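Local atomic coordinates of histidine acid phosphatase (Hafnia alvei, PDB entry 4ARU), a protein that belongs to branch 2 of the histidine phosphatase superfamily, a family of histidine acid phosphatases. Residues 317-322 against 379-384. Residues are numbered along the deposited sequence; the frame is centred on the assembly and turned at random. Where two conformers were deposited one is given.
With K (potassium ion), chain E.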
# COMPACT_ATOMS: atom_id res chain seq x y z
N LEU A 317 -9.04 -9.68 3.63
CA LEU A 317 -9.57 -10.49 2.52
C LEU A 317 -8.72 -11.75 2.25
O LEU A 317 -9.11 -12.59 1.41
CB LEU A 317 -9.68 -9.65 1.25
CG LEU A 317 -10.81 -8.61 1.27
CD1 LEU A 317 -10.75 -7.73 0.06
CD2 LEU A 317 -12.19 -9.21 1.47
N GLY A 318 -7.65 -11.96 3.03
CA GLY A 318 -6.78 -13.13 2.84
C GLY A 318 -6.04 -13.15 1.52
O GLY A 318 -5.71 -14.24 1.01
N MET A 319 -5.81 -12.00 0.89
CA MET A 319 -5.16 -11.92 -0.44
C MET A 319 -3.65 -11.82 -0.24
O MET A 319 -3.17 -11.00 0.56
CB MET A 319 -5.67 -10.72 -1.23
CG MET A 319 -7.16 -10.78 -1.50
SD MET A 319 -7.76 -9.43 -2.54
CE MET A 319 -7.26 -8.02 -1.57
N THR A 320 -2.90 -12.62 -0.98
CA THR A 320 -1.47 -12.55 -0.92
C THR A 320 -0.99 -12.52 -2.35
O THR A 320 -1.69 -13.00 -3.27
CB THR A 320 -0.82 -13.70 -0.16
OG1 THR A 320 -1.25 -14.92 -0.71
CG2 THR A 320 -1.23 -13.69 1.31
N TRP A 321 0.18 -11.96 -2.55
CA TRP A 321 0.74 -11.80 -3.88
C TRP A 321 2.22 -11.60 -3.84
O TRP A 321 2.82 -11.26 -2.79
CB TRP A 321 0.07 -10.66 -4.64
CG TRP A 321 0.27 -9.33 -4.01
CD1 TRP A 321 1.36 -8.51 -4.11
CD2 TRP A 321 -0.70 -8.60 -3.20
NE1 TRP A 321 1.15 -7.34 -3.41
CE2 TRP A 321 -0.10 -7.36 -2.85
CE3 TRP A 321 -1.98 -8.90 -2.71
CZ2 TRP A 321 -0.76 -6.43 -2.05
CZ3 TRP A 321 -2.64 -7.94 -1.95
CH2 TRP A 321 -2.03 -6.73 -1.61
N THR A 322 2.83 -11.86 -5.00
CA THR A 322 4.19 -11.38 -5.30
C THR A 322 4.12 -10.70 -6.64
O THR A 322 3.40 -11.11 -7.56
CB THR A 322 5.29 -12.49 -5.30
OG1 THR A 322 6.60 -11.90 -5.32
CG2 THR A 322 5.21 -13.38 -6.49
N LEU A 379 -5.82 -11.23 -8.41
CA LEU A 379 -5.82 -11.81 -7.07
C LEU A 379 -6.92 -12.80 -6.79
O LEU A 379 -8.11 -12.62 -7.10
CB LEU A 379 -5.90 -10.68 -6.03
CG LEU A 379 -4.79 -9.63 -6.17
CD1 LEU A 379 -4.98 -8.52 -5.13
CD2 LEU A 379 -3.42 -10.24 -5.99
N ASN A 380 -6.50 -13.84 -6.08
CA ASN A 380 -7.37 -14.83 -5.52
C ASN A 380 -7.86 -14.36 -4.17
O ASN A 380 -7.09 -13.84 -3.37
CB ASN A 380 -6.61 -16.14 -5.31
CG ASN A 380 -7.48 -17.23 -4.72
OD1 ASN A 380 -8.55 -17.49 -5.23
ND2 ASN A 380 -7.01 -17.89 -3.67
N ILE A 381 -9.14 -14.51 -3.93
CA ILE A 381 -9.75 -14.29 -2.61
C ILE A 381 -10.08 -15.66 -2.03
O ILE A 381 -11.02 -16.31 -2.50
CB ILE A 381 -11.01 -13.40 -2.67
CG1 ILE A 381 -10.71 -12.04 -3.31
CG2 ILE A 381 -11.64 -13.29 -1.27
CD1 ILE A 381 -11.97 -11.28 -3.67
N PRO A 382 -9.30 -16.14 -1.07
CA PRO A 382 -9.49 -17.55 -0.71
C PRO A 382 -10.85 -17.88 -0.13
O PRO A 382 -11.37 -18.98 -0.38
CB PRO A 382 -8.36 -17.82 0.30
CG PRO A 382 -7.37 -16.80 0.04
CD PRO A 382 -8.08 -15.58 -0.47
N GLY A 383 -11.45 -16.95 0.58
CA GLY A 383 -12.75 -17.20 1.11
C GLY A 383 -13.86 -17.24 0.08
O GLY A 383 -14.97 -17.67 0.39
N CYS A 384 -13.58 -16.71 -1.12
CA CYS A 384 -14.57 -16.68 -2.23
C CYS A 384 -14.42 -17.99 -3.01
O CYS A 384 -13.76 -18.05 -4.04
CB CYS A 384 -14.34 -15.44 -3.12
SG CYS A 384 -15.72 -15.17 -4.28
K K E . -11.05 -18.08 -4.60
O HOH W 1 -10.79 -14.54 1.99
O HOH W 2 -3.66 -14.17 -5.42
O HOH W 3 -4.54 -14.50 -2.51
O HOH W 4 -11.00 -20.19 -2.87
O HOH W 5 -11.14 -19.96 -6.57
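Met319 and Leu379 both hold CG anti to the carbonyl carbon, beside the backbone N (chi1 -61° and -55°). Their side chains cross at about a right angle, Met319 SD lying 3.9 Å from Leu379 CD1; Ile381 instead runs beside Met319, pointing the same way. In Trp321, chi1 of 63° sets CG between backbone N and carbonyl carbon, and Leu379 meets this residue obliquely: both methyls reach Trp321 CE3, while CD2 also packs 3.8 Å from Trp321 CB. Val352 of strand 348-356 touches Met319, Leu379 and Ile381, and Trp321 NE1 is hydrogen-bonded to Asn329 O.

No direct hydrogen bond joins the segments; water does so three times. One water accepts from Gly383 N and donates to Leu317 O at 2.6 Å, a second links Asn380 N to Thr320 O, and a third links Thr320 N to Asn380 O. Pro382 CD sits 3.1 Å from the O of Gly318, the positive-phi C-prime residue of the Schellman motif ending helix 307-317. Ile381 O closes a type I turn (Cys384 N to Ile381 O, 2.9 Å) and also binds potassium; Cys384 O, Asn380 OD1 (2.6 Å from potassium), Gln387 and two waters complete this potassium site in the loop after strand 375-378.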